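Side-chain contacts in cyclin homolog (PDB 2F2C), which belongs to the D-type cyclins, modulates the host cell cycle and may contribute to transformation and rapid proliferation of latently infected T cells: residues M59-L62 and C63-F66; S71-P74 and L75-I79; E131-N134 and Q135-I139. All coordinates share one frame; numbering follows the deposited sequence.

Contact 1 of 3, residues M59-L62 and C63-F66; sequences MHLL and CESF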
loop_
_atom_site.group_PDB
_atom_site.type_symbol
_atom_site.label_atom_id
_atom_site.label_comp_id
_atom_site.label_asym_id
_atom_site.label_seq_id
_atom_site.Cartn_x
_atom_site.Cartn_y
_atom_site.Cartn_z
ATOM N N MET A 59 -3.683 19.850 13.067
ATOM C CA MET A 59 -3.711 18.727 12.121
ATOM C C MET A 59 -4.232 17.436 12.805
ATOM O O MET A 59 -5.064 16.694 12.248
ATOM C CB MET A 59 -2.319 18.518 11.529
ATOM C CG MET A 59 -1.795 19.688 10.674
ATOM S SD MET A 59 -0.072 19.433 10.085
ATOM C CE MET A 59 -0.185 17.832 9.244
ATOM N N HIS A 60 -3.750 17.209 14.031
ATOM C CA HIS A 60 -4.242 16.123 14.863
ATOM C C HIS A 60 -5.743 16.207 15.145
ATOM O O HIS A 60 -6.481 15.234 14.921
ATOM C CB HIS A 60 -3.484 16.029 16.180
ATOM C CG HIS A 60 -3.910 14.867 17.016
ATOM N ND1 HIS A 60 -3.306 13.632 16.935
ATOM C CD2 HIS A 60 -4.911 14.739 17.921
ATOM C CE1 HIS A 60 -3.902 12.795 17.767
ATOM N NE2 HIS A 60 -4.880 13.442 18.375
ATOM N N LEU A 61 -6.193 17.356 15.643
ATOM C CA LEU A 61 -7.609 17.525 15.953
ATOM C C LEU A 61 -8.450 17.127 14.746
ATOM O O LEU A 61 -9.444 16.411 14.870
ATOM C CB LEU A 61 -7.922 18.960 16.365
ATOM C CG LEU A 61 -9.319 19.176 16.939
ATOM C CD1 LEU A 61 -9.518 18.364 18.216
ATOM C CD2 LEU A 61 -9.557 20.655 17.200
ATOM N N LEU A 62 -8.006 17.590 13.585
ATOM C CA LEU A 62 -8.698 17.425 12.337
ATOM C C LEU A 62 -8.912 15.933 12.005
ATOM O O LEU A 62 -10.039 15.526 11.641
ATOM C CB LEU A 62 -7.883 18.123 11.265
ATOM C CG LEU A 62 -8.533 18.852 10.103
ATOM C CD1 LEU A 62 -9.805 19.533 10.489
ATOM C CD2 LEU A 62 -7.536 19.871 9.578
ATOM N N CYS A 63 -7.855 15.127 12.161
ATOM C CA CYS A 63 -7.931 13.685 11.939
ATOM C C CYS A 63 -8.794 12.991 12.987
ATOM O O CYS A 63 -9.619 12.143 12.654
ATOM C CB CYS A 63 -6.542 13.070 11.943
ATOM S SG CYS A 63 -5.425 13.771 10.708
ATOM N N GLU A 64 -8.600 13.355 14.246
ATOM C CA GLU A 64 -9.368 12.804 15.357
ATOM C C GLU A 64 -10.845 13.122 15.157
ATOM O O GLU A 64 -11.693 12.240 15.256
ATOM C CB GLU A 64 -8.869 13.426 16.664
ATOM C CG GLU A 64 -9.159 12.687 17.961
ATOM C CD GLU A 64 -8.697 13.489 19.190
ATOM O OE1 GLU A 64 -9.097 14.675 19.336
ATOM O OE2 GLU A 64 -7.918 12.953 20.021
ATOM N N SER A 65 -11.148 14.380 14.850
ATOM C CA SER A 65 -12.532 14.830 14.689
ATOM C C SER A 65 -13.231 14.259 13.461
ATOM O O SER A 65 -14.413 13.932 13.522
ATOM C CB SER A 65 -12.604 16.357 14.674
ATOM O OG SER A 65 -11.956 16.889 15.827
ATOM N N PHE A 66 -12.522 14.125 12.344
ATOM C CA PHE A 66 -13.165 13.529 11.184
ATOM C C PHE A 66 -13.044 12.016 11.147
ATOM O O PHE A 66 -13.483 11.382 10.188
ATOM C CB PHE A 66 -12.707 14.185 9.887
ATOM C CG PHE A 66 -13.311 15.539 9.671
ATOM C CD1 PHE A 66 -14.622 15.665 9.200
ATOM C CD2 PHE A 66 -12.590 16.692 9.962
ATOM C CE1 PHE A 66 -15.190 16.909 9.006
ATOM C CE2 PHE A 66 -13.169 17.945 9.773
ATOM C CZ PHE A 66 -14.464 18.045 9.292
#

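Contact 2 of 3, residues S71-P74 and L75-I79; sequences SVFP and LSVSI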
loop_
_atom_site.group_PDB
_atom_site.type_symbol
_atom_site.label_atom_id
_atom_site.label_comp_id
_atom_site.label_asym_id
_atom_site.label_seq_id
_atom_site.Cartn_x
_atom_site.Cartn_y
_atom_site.Cartn_z
ATOM N N SER A 71 -3.506 5.949 10.705
ATOM C CA SER A 71 -2.209 6.160 10.102
ATOM C C SER A 71 -2.084 7.434 9.222
ATOM O O SER A 71 -0.975 7.809 8.800
ATOM C CB SER A 71 -1.761 4.899 9.387
ATOM O OG SER A 71 -1.890 5.157 8.043
ATOM N N VAL A 72 -3.197 8.121 8.986
ATOM C CA VAL A 72 -3.176 9.414 8.284
ATOM C C VAL A 72 -2.311 10.483 8.965
ATOM O O VAL A 72 -1.551 11.220 8.312
ATOM C CB VAL A 72 -4.590 9.975 8.152
ATOM C CG1 VAL A 72 -4.564 11.318 7.416
ATOM C CG2 VAL A 72 -5.479 8.965 7.438
ATOM N N PHE A 73 -2.432 10.590 10.280
ATOM C CA PHE A 73 -1.735 11.654 10.965
ATOM C C PHE A 73 -0.214 11.476 10.943
ATOM O O PHE A 73 0.489 12.404 10.543
ATOM C CB PHE A 73 -2.269 11.893 12.381
ATOM C CG PHE A 73 -1.584 13.008 13.091
ATOM C CD1 PHE A 73 -1.659 14.307 12.603
ATOM C CD2 PHE A 73 -0.835 12.762 14.231
ATOM C CE1 PHE A 73 -1.021 15.350 13.260
ATOM C CE2 PHE A 73 -0.203 13.802 14.890
ATOM C CZ PHE A 73 -0.289 15.091 14.405
ATOM N N PRO A 74 0.312 10.331 11.377
ATOM C CA PRO A 74 1.742 10.112 11.285
ATOM C C PRO A 74 2.284 10.455 9.893
ATOM O O PRO A 74 3.302 11.170 9.783
ATOM C CB PRO A 74 1.876 8.625 11.597
ATOM C CG PRO A 74 0.829 8.410 12.584
ATOM C CD PRO A 74 -0.358 9.184 12.032
ATOM N N LEU A 75 1.590 9.995 8.851
ATOM C CA LEU A 75 2.072 10.178 7.483
ATOM C C LEU A 75 2.032 11.637 7.107
ATOM O O LEU A 75 2.970 12.159 6.509
ATOM C CB LEU A 75 1.261 9.343 6.504
ATOM C CG LEU A 75 1.749 9.007 5.098
ATOM C CD1 LEU A 75 1.188 9.981 4.125
ATOM C CD2 LEU A 75 3.261 8.952 4.982
ATOM N N SER A 76 0.958 12.305 7.497
ATOM C CA SER A 76 0.818 13.719 7.212
ATOM C C SER A 76 1.879 14.559 7.946
ATOM O O SER A 76 2.216 15.642 7.486
ATOM C CB SER A 76 -0.585 14.180 7.589
ATOM O OG SER A 76 -0.596 14.541 8.969
ATOM N N VAL A 77 2.379 14.070 9.086
ATOM C CA VAL A 77 3.510 14.687 9.790
ATOM C C VAL A 77 4.818 14.468 9.019
ATOM O O VAL A 77 5.637 15.376 8.844
ATOM C CB VAL A 77 3.659 14.113 11.207
ATOM C CG1 VAL A 77 4.930 14.589 11.856
ATOM C CG2 VAL A 77 2.492 14.525 12.079
ATOM N N SER A 78 5.003 13.237 8.556
ATOM C CA SER A 78 6.154 12.870 7.789
ATOM C C SER A 78 6.245 13.744 6.566
ATOM O O SER A 78 7.295 14.354 6.325
ATOM C CB SER A 78 6.042 11.428 7.372
ATOM O OG SER A 78 7.210 11.058 6.667
ATOM N N ILE A 79 5.147 13.834 5.809
ATOM C CA ILE A 79 5.118 14.648 4.585
ATOM C C ILE A 79 5.505 16.081 4.889
ATOM O O ILE A 79 6.284 16.679 4.150
ATOM C CB ILE A 79 3.739 14.610 3.895
ATOM C CG1 ILE A 79 3.495 13.266 3.209
ATOM C CG2 ILE A 79 3.621 15.712 2.853
ATOM C CD1 ILE A 79 2.081 13.123 2.722
#

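Contact 3 of 3, residues E131-N134 and Q135-I139; sequences ELIN and QEKDI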
loop_
_atom_site.group_PDB
_atom_site.type_symbol
_atom_site.label_atom_id
_atom_site.label_comp_id
_atom_site.label_asym_id
_atom_site.label_seq_id
_atom_site.Cartn_x
_atom_site.Cartn_y
_atom_site.Cartn_z
ATOM N N GLU A 131 -5.892 27.722 -4.175
ATOM C CA GLU A 131 -4.716 27.926 -3.336
ATOM C C GLU A 131 -4.324 26.680 -2.545
ATOM O O GLU A 131 -3.142 26.445 -2.306
ATOM C CB GLU A 131 -4.935 29.100 -2.393
ATOM C CG GLU A 131 -5.183 30.411 -3.118
ATOM C CD GLU A 131 -5.096 31.618 -2.202
ATOM O OE1 GLU A 131 -5.393 32.741 -2.680
ATOM O OE2 GLU A 131 -4.727 31.450 -1.009
ATOM N N LEU A 132 -5.312 25.895 -2.132
ATOM C CA LEU A 132 -5.040 24.617 -1.501
ATOM C C LEU A 132 -4.501 23.658 -2.570
ATOM O O LEU A 132 -3.479 23.005 -2.373
ATOM C CB LEU A 132 -6.305 24.038 -0.844
ATOM C CG LEU A 132 -6.249 23.279 0.502
ATOM C CD1 LEU A 132 -7.266 22.133 0.566
ATOM C CD2 LEU A 132 -4.850 22.753 0.854
ATOM N N ILE A 133 -5.188 23.595 -3.709
ATOM C CA ILE A 133 -4.808 22.702 -4.807
ATOM C C ILE A 133 -3.388 22.981 -5.306
ATOM O O ILE A 133 -2.602 22.054 -5.481
ATOM C CB ILE A 133 -5.848 22.789 -5.947
ATOM C CG1 ILE A 133 -7.182 22.205 -5.468
ATOM C CG2 ILE A 133 -5.364 22.065 -7.201
ATOM C CD1 ILE A 133 -8.418 22.831 -6.132
ATOM N N ASN A 134 -3.052 24.251 -5.510
ATOM C CA ASN A 134 -1.693 24.609 -5.892
ATOM C C ASN A 134 -0.655 24.202 -4.847
ATOM O O ASN A 134 0.467 23.831 -5.185
ATOM C CB ASN A 134 -1.593 26.096 -6.243
ATOM C CG ASN A 134 -2.073 26.387 -7.655
ATOM O OD1 ASN A 134 -3.115 27.011 -7.854
ATOM N ND2 ASN A 134 -1.320 25.917 -8.645
ATOM N N GLN A 135 -1.049 24.244 -3.578
ATOM C CA GLN A 135 -0.174 23.851 -2.474
ATOM C C GLN A 135 0.017 22.337 -2.423
ATOM O O GLN A 135 1.096 21.861 -2.051
ATOM C CB GLN A 135 -0.712 24.378 -1.136
ATOM C CG GLN A 135 0.202 24.149 0.060
ATOM C CD GLN A 135 1.569 24.747 -0.148
ATOM O OE1 GLN A 135 1.758 25.952 0.034
ATOM N NE2 GLN A 135 2.529 23.910 -0.535
ATOM N N GLU A 136 -1.024 21.585 -2.791
ATOM C CA GLU A 136 -0.907 20.128 -2.952
ATOM C C GLU A 136 0.035 19.813 -4.109
ATOM O O GLU A 136 0.844 18.888 -4.029
ATOM C CB GLU A 136 -2.268 19.474 -3.203
ATOM C CG GLU A 136 -2.244 17.958 -3.078
ATOM C CD GLU A 136 -3.335 17.273 -3.882
ATOM O OE1 GLU A 136 -3.484 17.598 -5.084
ATOM O OE2 GLU A 136 -4.027 16.390 -3.325
ATOM N N LYS A 137 -0.078 20.600 -5.172
ATOM C CA LYS A 137 0.720 20.428 -6.380
ATOM C C LYS A 137 2.182 20.808 -6.150
ATOM O O LYS A 137 3.077 20.171 -6.696
ATOM C CB LYS A 137 0.117 21.273 -7.490
ATOM C CG LYS A 137 0.668 21.003 -8.865
ATOM C CD LYS A 137 -0.422 21.160 -9.941
ATOM C CE LYS A 137 -1.074 22.548 -9.947
ATOM N NZ LYS A 137 -2.436 22.504 -10.561
ATOM N N ASP A 138 2.418 21.837 -5.332
ATOM C CA ASP A 138 3.776 22.270 -5.016
ATOM C C ASP A 138 4.495 21.320 -4.057
ATOM O O ASP A 138 5.676 21.009 -4.266
ATOM C CB ASP A 138 3.795 23.713 -4.508
ATOM C CG ASP A 138 3.797 24.742 -5.650
ATOM O OD1 ASP A 138 3.275 25.866 -5.451
ATOM O OD2 ASP A 138 4.292 24.523 -6.780
ATOM N N ILE A 139 3.788 20.851 -3.023
ATOM C CA ILE A 139 4.322 19.801 -2.133
ATOM C C ILE A 139 4.719 18.533 -2.902
ATOM O O ILE A 139 5.862 18.069 -2.823
ATOM C CB ILE A 139 3.327 19.429 -1.023
ATOM C CG1 ILE A 139 3.204 20.561 -0.004
ATOM C CG2 ILE A 139 3.762 18.131 -0.332
ATOM C CD1 ILE A 139 2.024 20.404 0.907
#

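Contact 1 of 3, residues M59-L62 and C63-F66
Three successive i to i+4 pairs, His60-Glu64, Leu61-Ser65 and Leu62-Phe66, make this a local contact over the end of helix 49-65 and the residue that follows Ser65, in the all-helical cyclin fold. The backbone evidence is a run of helical bonds, of which Glu64 N to His60 O is the straightest, 2.9 Å with an N-H...O angle of 175°. Each pair adds a side-chain contact of a different kind. The carbonyl O of Leu61 takes two donors from a single residue: Ser65 N approaches nearly along the C=O axis, and Ser65 OG, also at 2.7 Å from Leu61 O, comes from above the carbonyl plane. That second bond is possible because chi1 of Ser65 is -53°, which sets OG beside its own backbone N and turns it back over the preceding turn. Leu61 CG packs on the same hydroxyl oxygen, at 3.7 Å from Ser65 OG. On another flank His60 NE2 gives a weak hydrogen bond to Glu64 OE2 at 3.5 Å. The carboxylate oxygen lies at the edge of the imidazole, near the ring plane, but the two flat groups are turned 78° apart, so this is no coplanar pairing. Glu64 OE2 also forms a long, weak ion pair with Lys183, and His60 itself packs on helix 170-184 and meets Phe73 edge-to-face, so this flank connects helix 49-65 to two others. The apolar flank faces different neighbours: Leu62 touches Leu119, and Phe66 touches Met114 and Leu122. The Leu62 and Phe66 side chains run alongside each other in one direction. Leu62 CD1 reaches the ring at its edge, in the plane, rather than over a face, and stands 3.8 Å from Phe66 CE2.

Contact 2 of 3, residues S71-P74 and L75-I79
The Val77 side chain, within helix 72-83, starts with CB directed at the preceding turn, where it packs 3.3 Å from Pro74 O. One atom further out, the two methyls part. CG1 is anti to the backbone N (chi1 172°), which puts CG2 beside that N and over the Phe73 side chain one turn back. Val77 CG2 lies 3.3 Å from Phe73 O. It also stands 3.8 Å from the centroid of the Phe73 ring and 18° off its normal, a CH-pi contact over one face. It is offset toward the rim, with Phe73 CZ the nearest ring atom at 3.7 Å. The carbonyl of the same phenylalanine is held twice: Val77 N donates to Phe73 O at 2.9 Å in the regular helical bond, and Ser76 OG donates to Phe73 O at 2.9 Å. The hydroxyl bond is a common way for a buried helical serine to satisfy its polar end, on the carbonyl three positions earlier in the same helix. Helices enclose this turn on more than one flank. Val77 continues onto Arg52 and Leu56 of helix 49-65, Val72 and Ser76 pack on Ser106 and Val102 of helix 94-109, and the fold contains no strand.

Contact 3 of 3, residues E131-N134 and Q135-I139
Asn134 O accepts from Asp138 N at 2.8 Å, the shortest hydrogen bond between residues 131-134 and 135-139 of helix 129-142. The N-H...O angle is 143°. Further i to i+4 bonds run beside it: Lys137 N to Ile133 O and Glu136 N to Leu132 O, both 2.9 Å, show a regular helix. Gln135 N to Glu131 O is longer at 3.3 Å, with the donor above the carbonyl plane. Side-chain contact is modest: CB atoms rest on carbonyl oxygens of the preceding turn. Lys137 CB lies 3.5 Å from both Ile133 O and Asn134 O, and the rest of the chain, bent at chi2 and chi3, runs next to the Asn134 side chain. Asp138 CB rests 3.4 Å from Asn134 O. Other flanks turn to other parts of the cyclin fold: Leu132 packs on Ala100 of helix 94-109 and Leu119 of helix 116-119, and Glu136 on Leu103 and Ile104 of helix 94-109. Glu136 CG is anti to its own N (chi1 -168°), and the extended chain carries the carboxylate away from the helix backbone. There OE2 forms a salt bridge with Lys107 and OE1 a hydrogen bond with the backbone of another protein chain, probably the kinase partner expected of a cyclin. The salt bridge with Lys107 would be expected to limit rotation of the carboxylate that bonds the other chain, and probably favours its ionised form.

In the fold
From the N terminus the three contacts come in series, none nested in or crossing another, and each closes a single helical turn rather than a long loop. Contact 1 lies on helix 49-65 and contact 2 on the next helix, 72-83. Their centres are about 12 Å apart, and they meet directly where Met59 CE packs 3.3 Å from Ser76 OG and Cys63 SG 4.0 Å from Phe73 CB. Contact 3, on helix 129-142, touches contact 2 through Ile79 CG2 and Ile139 CG2 at 4.0 Å. Contacts 1 and 3 do not touch, their nearest atoms being about 9 Å apart. Helix 72-83 therefore joins the other two, and helix 129-142 carries the packing to another protein chain.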